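Local coordinates for autophagy protein 5 (PDB 2DYO), which takes part in autophagic vesicle formation and in cytoplasm-to-vacuole transport, and is required for selective degradation of mitochondria and of the nucleus, at residues Ile40-Glu45 and Tyr88-Leu93; Val92-Leu97 and Val115-Arg120. One frame throughout, in Å; residues are numbered along the deposited sequence.

Contact 1 of 2, residues Ile40-Glu45 and Tyr88-Leu93; sequences IRVPRE and YPVGVL
Just past the end of strand 37-43 the backbone of Arg44 runs against the first turn of helix 90-98, its CA only 4.0 Å from Gly91 CA, and Gly91 N donates to Arg44 O over 2.9 Å. The N-H lies in the carbonyl plane on a lone pair and points fairly straight at the oxygen, at 160°, so one of the amides of the first helical turn gains a partner from segment 40-45. Pro89, the N-cap residue, sets its CB against the same carbonyl oxygen. Glycine suits position 91 because a CB there would collide with Arg44 CB. Over this bare backbone the Arg44 chain runs extended from CG to NE, CG resting 3.6 Å from Gly91 CA. Its guanidinium continues to Asp95 in a salt bridge through NH2, while NH1 pairs with an acidic side chain of the other protein's chain. Val42 and Val90 cross at about a right angle, Val42 CG1 touching Val90 CG2 at 3.8 Å; Val90 CB also sits 3.5 Å from Pro43 O. Beta-branched valines fit here, short and broad between strand and helix, and Leu16 of strand 15-22 adds to the packing on Val90. An alanine in place of Val90 would probably leave Val42 CG1 without its methyl partners and open a gap between Val42 and the helix. With five strands in the order 2-1-5-3-4 and helix 90-98 between the fourth and fifth, the topology is that of the ubiquitin-like UblA domain.

Contact 2 of 2, residues Val92-Leu97 and Val115-Arg120; sequences VLFDCL and VLTFLR
Phe94 and Leu97 of helix 90-98 meet Thr117 and Leu119 of segment 115-120; this is the helix-on-sheet packing of a ubiquitin-like fold, with the short helix and strand segments at 90° and their axes 10.0 Å apart. The Leu97 and Leu119 side chains cross at about a right angle, Leu97 CD1 lying 3.5 Å from Leu119 CD1. Phe94 CG stands anti to the backbone N (chi1 -177°). Thr117 CG2 comes obliquely to the ring, 3.6 Å from Phe94 CZ, and Leu119 CD1 approaches the ring's edge, near its plane. The branched leucine ends suit a methyl-to-methyl contact, whereas the longer phenylalanine carries its CZ to the threonine methyl, an apolar group that suits the ring. Further out, Leu16 of strand 15-22 and the side chain of Arg44 also touch Phe94, and Ile84 of strand 82-84 backs Leu97. Strand pairing fixes Leu119 through backbone hydrogen bonds to Asn17 and Leu19, and Asn17 ND2 donates to Thr117 O. The other protein's chain packs on both Phe94 and Thr117. The backbone reaches the aromatic ring as well: Phe118 O stands at its edge, near the plane, 4.3 Å from Phe94 CE1.

After helix 4-12 and strand 15-22 the chain forms strand 37-43, and contact 1 closes a long loop when helix 90-98 starts against the end of that strand. Contact 2 closes a shorter one, since the same helix, further along, meets segment 115-120, on strand 118-126. The two loops follow one another, overlapping at Val92 and Leu93. Strand 15-22 lies between the two strands in the sheet, so the helix bridges from the strand outermost in the sheet of this chain, across a neighbour, to an interior one. Where the contacts join, Arg44 NH1 packs 3.4 Å from Phe94 CD2, and Val90 CG1 lies 4.2 Å from Leu119 CD2.

Contact 1 of 2, residues Ile40-Glu45 and Tyr88-Leu93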
loop_
_atom_site.group_PDB
_atom_site.type_symbol
_atom_site.label_atom_id
_atom_site.label_comp_id
_atom_site.label_asym_id
_atom_site.label_seq_id
_atom_site.Cartn_x
_atom_site.Cartn_y
_atom_site.Cartn_z
ATOM N N ILE A 40 -0.040 1.753 16.499
ATOM C CA ILE A 40 -0.988 0.833 15.892
ATOM C C ILE A 40 -0.443 -0.201 14.912
ATOM O O ILE A 40 0.690 -0.118 14.446
ATOM C CB ILE A 40 -2.066 1.646 15.157
ATOM C CG1 ILE A 40 -1.389 2.598 14.159
ATOM C CG2 ILE A 40 -2.877 2.456 16.166
ATOM C CD1 ILE A 40 -2.341 3.405 13.303
ATOM N N ARG A 41 -1.281 -1.188 14.617
ATOM C CA ARG A 41 -0.950 -2.226 13.658
ATOM C C ARG A 41 -1.770 -1.869 12.430
ATOM O O ARG A 41 -2.985 -1.666 12.519
ATOM C CB ARG A 41 -1.344 -3.604 14.193
ATOM C CG ARG A 41 -0.395 -4.114 15.269
ATOM C CD ARG A 41 0.961 -4.474 14.665
ATOM N NE ARG A 41 0.925 -5.752 13.958
ATOM C CZ ARG A 41 1.952 -6.259 13.281
ATOM N NH1 ARG A 41 3.095 -5.594 13.214
ATOM N NH2 ARG A 41 1.841 -7.432 12.675
ATOM N N VAL A 42 -1.095 -1.773 11.290
ATOM C CA VAL A 42 -1.742 -1.398 10.042
ATOM C C VAL A 42 -1.450 -2.416 8.948
ATOM O O VAL A 42 -0.293 -2.789 8.736
ATOM C CB VAL A 42 -1.231 -0.021 9.572
ATOM C CG1 VAL A 42 -1.824 0.333 8.219
ATOM C CG2 VAL A 42 -1.575 1.040 10.609
ATOM N N PRO A 43 -2.495 -2.884 8.247
ATOM C CA PRO A 43 -2.286 -3.859 7.176
ATOM C C PRO A 43 -1.423 -3.253 6.068
ATOM O O PRO A 43 -1.402 -2.033 5.879
ATOM C CB PRO A 43 -3.706 -4.141 6.675
ATOM C CG PRO A 43 -4.562 -3.898 7.897
ATOM C CD PRO A 43 -3.934 -2.650 8.476
ATOM N N ARG A 44 -0.695 -4.100 5.352
ATOM C CA ARG A 44 0.099 -3.615 4.235
ATOM C C ARG A 44 -0.910 -3.232 3.149
ATOM O O ARG A 44 -0.714 -2.276 2.404
ATOM C CB ARG A 44 1.025 -4.717 3.713
ATOM C CG ARG A 44 2.435 -4.691 4.303
ATOM C CD ARG A 44 3.232 -5.897 3.819
ATOM N NE ARG A 44 4.665 -5.769 4.058
ATOM C CZ ARG A 44 5.516 -5.206 3.205
ATOM N NH1 ARG A 44 6.806 -5.133 3.505
ATOM N NH2 ARG A 44 5.078 -4.718 2.049
ATOM N N GLU A 45 -2.010 -3.981 3.089
ATOM C CA GLU A 45 -3.036 -3.737 2.083
ATOM C C GLU A 45 -4.163 -2.811 2.542
ATOM O O GLU A 45 -5.303 -3.247 2.740
ATOM C CB GLU A 45 -3.641 -5.062 1.614
ATOM C CG GLU A 45 -2.636 -6.070 1.062
ATOM C CD GLU A 45 -2.120 -5.726 -0.326
ATOM O OE1 GLU A 45 -1.531 -6.628 -0.954
ATOM O OE2 GLU A 45 -2.285 -4.571 -0.791
ATOM N N TYR A 88 -1.241 5.358 -1.801
ATOM C CA TYR A 88 -0.524 4.158 -2.227
ATOM C C TYR A 88 -0.700 3.189 -1.080
ATOM O O TYR A 88 -0.779 3.612 0.069
ATOM C CB TYR A 88 0.974 4.423 -2.426
ATOM C CG TYR A 88 1.272 5.230 -3.658
ATOM C CD1 TYR A 88 1.258 6.621 -3.622
ATOM C CD2 TYR A 88 1.520 4.602 -4.877
ATOM C CE1 TYR A 88 1.483 7.373 -4.775
ATOM C CE2 TYR A 88 1.743 5.341 -6.037
ATOM C CZ TYR A 88 1.723 6.728 -5.975
ATOM O OH TYR A 88 1.940 7.460 -7.116
ATOM N N PRO A 89 -0.773 1.879 -1.365
ATOM C CA PRO A 89 -0.936 0.944 -0.248
ATOM C C PRO A 89 0.190 1.158 0.753
ATOM O O PRO A 89 1.315 1.468 0.369
ATOM C CB PRO A 89 -0.842 -0.428 -0.920
ATOM C CG PRO A 89 -1.381 -0.168 -2.303
ATOM C CD PRO A 89 -0.750 1.169 -2.657
ATOM N N VAL A 90 -0.114 0.979 2.032
ATOM C CA VAL A 90 0.875 1.137 3.094
ATOM C C VAL A 90 2.116 0.276 2.849
ATOM O O VAL A 90 3.242 0.720 3.083
ATOM C CB VAL A 90 0.249 0.765 4.469
ATOM C CG1 VAL A 90 1.310 0.777 5.572
ATOM C CG2 VAL A 90 -0.859 1.757 4.799
ATOM N N GLY A 91 1.912 -0.952 2.380
ATOM C CA GLY A 91 3.041 -1.836 2.128
ATOM C C GLY A 91 3.949 -1.322 1.026
ATOM O O GLY A 91 5.165 -1.529 1.060
ATOM N N VAL A 92 3.354 -0.673 0.030
ATOM C CA VAL A 92 4.104 -0.104 -1.087
ATOM C C VAL A 92 4.911 1.100 -0.599
ATOM O O VAL A 92 6.051 1.320 -1.025
ATOM C CB VAL A 92 3.145 0.317 -2.234
ATOM C CG1 VAL A 92 3.912 1.076 -3.323
ATOM C CG2 VAL A 92 2.505 -0.940 -2.850
ATOM N N LEU A 93 4.317 1.887 0.293
ATOM C CA LEU A 93 5.023 3.037 0.850
ATOM C C LEU A 93 6.195 2.499 1.667
ATOM O O LEU A 93 7.313 3.024 1.602
ATOM C CB LEU A 93 4.094 3.852 1.757
ATOM C CG LEU A 93 2.974 4.666 1.093
ATOM C CD1 LEU A 93 2.093 5.300 2.165
ATOM C CD2 LEU A 93 3.574 5.742 0.203
#

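Contact 2 of 2, residues Val92-Leu97 and Val115-Arg120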
loop_
_atom_site.group_PDB
_atom_site.type_symbol
_atom_site.label_atom_id
_atom_site.label_comp_id
_atom_site.label_asym_id
_atom_site.label_seq_id
_atom_site.Cartn_x
_atom_site.Cartn_y
_atom_site.Cartn_z
ATOM N N VAL A 92 3.354 -0.673 0.030
ATOM C CA VAL A 92 4.104 -0.104 -1.087
ATOM C C VAL A 92 4.911 1.100 -0.599
ATOM O O VAL A 92 6.051 1.320 -1.025
ATOM C CB VAL A 92 3.145 0.317 -2.234
ATOM C CG1 VAL A 92 3.912 1.076 -3.323
ATOM C CG2 VAL A 92 2.505 -0.940 -2.850
ATOM N N LEU A 93 4.317 1.887 0.293
ATOM C CA LEU A 93 5.023 3.037 0.850
ATOM C C LEU A 93 6.195 2.499 1.667
ATOM O O LEU A 93 7.313 3.024 1.602
ATOM C CB LEU A 93 4.094 3.852 1.757
ATOM C CG LEU A 93 2.974 4.666 1.093
ATOM C CD1 LEU A 93 2.093 5.300 2.165
ATOM C CD2 LEU A 93 3.574 5.742 0.203
ATOM N N PHE A 94 5.935 1.433 2.422
ATOM C CA PHE A 94 6.962 0.823 3.261
ATOM C C PHE A 94 8.135 0.314 2.427
ATOM O O PHE A 94 9.293 0.577 2.752
ATOM C CB PHE A 94 6.379 -0.346 4.063
ATOM C CG PHE A 94 7.366 -0.983 5.006
ATOM C CD1 PHE A 94 7.658 -0.395 6.231
ATOM C CD2 PHE A 94 8.014 -2.163 4.660
ATOM C CE1 PHE A 94 8.585 -0.978 7.103
ATOM C CE2 PHE A 94 8.942 -2.752 5.521
ATOM C CZ PHE A 94 9.224 -2.159 6.746
ATOM N N ASP A 95 7.833 -0.429 1.364
ATOM C CA ASP A 95 8.874 -0.975 0.499
ATOM C C ASP A 95 9.734 0.136 -0.076
ATOM O O ASP A 95 10.950 -0.002 -0.192
ATOM C CB ASP A 95 8.260 -1.782 -0.650
ATOM C CG ASP A 95 7.628 -3.076 -0.186
ATOM O OD1 ASP A 95 7.712 -3.379 1.019
ATOM O OD2 ASP A 95 7.054 -3.798 -1.029
ATOM N N CYS A 96 9.095 1.242 -0.435
ATOM C CA CYS A 96 9.807 2.371 -0.998
ATOM C C CYS A 96 10.751 2.998 0.025
ATOM O O CYS A 96 11.824 3.480 -0.330
ATOM C CB CYS A 96 8.814 3.418 -1.497
ATOM S SG CYS A 96 9.609 4.945 -1.995
ATOM N N LEU A 97 10.351 2.987 1.294
ATOM C CA LEU A 97 11.174 3.561 2.354
ATOM C C LEU A 97 12.214 2.583 2.908
ATOM O O LEU A 97 13.304 2.992 3.304
ATOM C CB LEU A 97 10.286 4.051 3.503
ATOM C CG LEU A 97 9.270 5.153 3.181
ATOM C CD1 LEU A 97 8.355 5.378 4.379
ATOM C CD2 LEU A 97 10.003 6.429 2.815
ATOM N N VAL A 115 15.999 -5.524 16.557
ATOM C CA VAL A 115 15.690 -4.741 15.377
ATOM C C VAL A 115 14.184 -4.555 15.393
ATOM O O VAL A 115 13.434 -5.529 15.403
ATOM C CB VAL A 115 16.118 -5.487 14.119
ATOM N N LEU A 116 13.736 -3.309 15.442
ATOM C CA LEU A 116 12.304 -3.047 15.429
ATOM C C LEU A 116 11.915 -2.624 14.024
ATOM O O LEU A 116 12.440 -1.644 13.497
ATOM C CB LEU A 116 11.932 -1.936 16.413
ATOM C CG LEU A 116 10.462 -1.493 16.359
ATOM C CD1 LEU A 116 9.560 -2.662 16.717
ATOM C CD2 LEU A 116 10.224 -0.333 17.314
ATOM N N THR A 117 11.018 -3.377 13.406
ATOM C CA THR A 117 10.560 -3.025 12.072
ATOM C C THR A 117 9.283 -2.215 12.249
ATOM O O THR A 117 8.267 -2.741 12.691
ATOM C CB THR A 117 10.241 -4.271 11.226
ATOM O OG1 THR A 117 11.422 -5.071 11.084
ATOM C CG2 THR A 117 9.755 -3.857 9.842
ATOM N N PHE A 118 9.337 -0.928 11.936
ATOM C CA PHE A 118 8.145 -0.101 12.068
ATOM C C PHE A 118 8.179 1.079 11.124
ATOM O O PHE A 118 9.225 1.425 10.579
ATOM C CB PHE A 118 7.976 0.388 13.514
ATOM C CG PHE A 118 8.986 1.415 13.941
ATOM C CD1 PHE A 118 10.349 1.145 13.886
ATOM C CD2 PHE A 118 8.568 2.648 14.430
ATOM C CE1 PHE A 118 11.279 2.093 14.313
ATOM C CE2 PHE A 118 9.488 3.599 14.857
ATOM C CZ PHE A 118 10.847 3.320 14.800
ATOM N N LEU A 119 7.015 1.687 10.931
ATOM C CA LEU A 119 6.880 2.833 10.052
ATOM C C LEU A 119 6.514 4.052 10.884
ATOM O O LEU A 119 5.494 4.066 11.573
ATOM C CB LEU A 119 5.795 2.557 9.005
ATOM C CG LEU A 119 5.541 3.622 7.938
ATOM C CD1 LEU A 119 6.815 3.885 7.145
ATOM C CD2 LEU A 119 4.420 3.142 7.018
ATOM N N ARG A 120 7.354 5.074 10.814
ATOM C CA ARG A 120 7.135 6.303 11.557
ATOM C C ARG A 120 6.410 7.317 10.681
ATOM O O ARG A 120 6.923 7.732 9.643
ATOM C CB ARG A 120 8.480 6.861 12.017
ATOM C CG ARG A 120 8.403 7.713 13.261
ATOM C CD ARG A 120 9.734 7.703 13.995
ATOM N NE ARG A 120 9.581 8.130 15.382
ATOM C CZ ARG A 120 10.485 7.919 16.333
ATOM N NH1 ARG A 120 11.615 7.283 16.047
ATOM N NH2 ARG A 120 10.254 8.334 17.572
#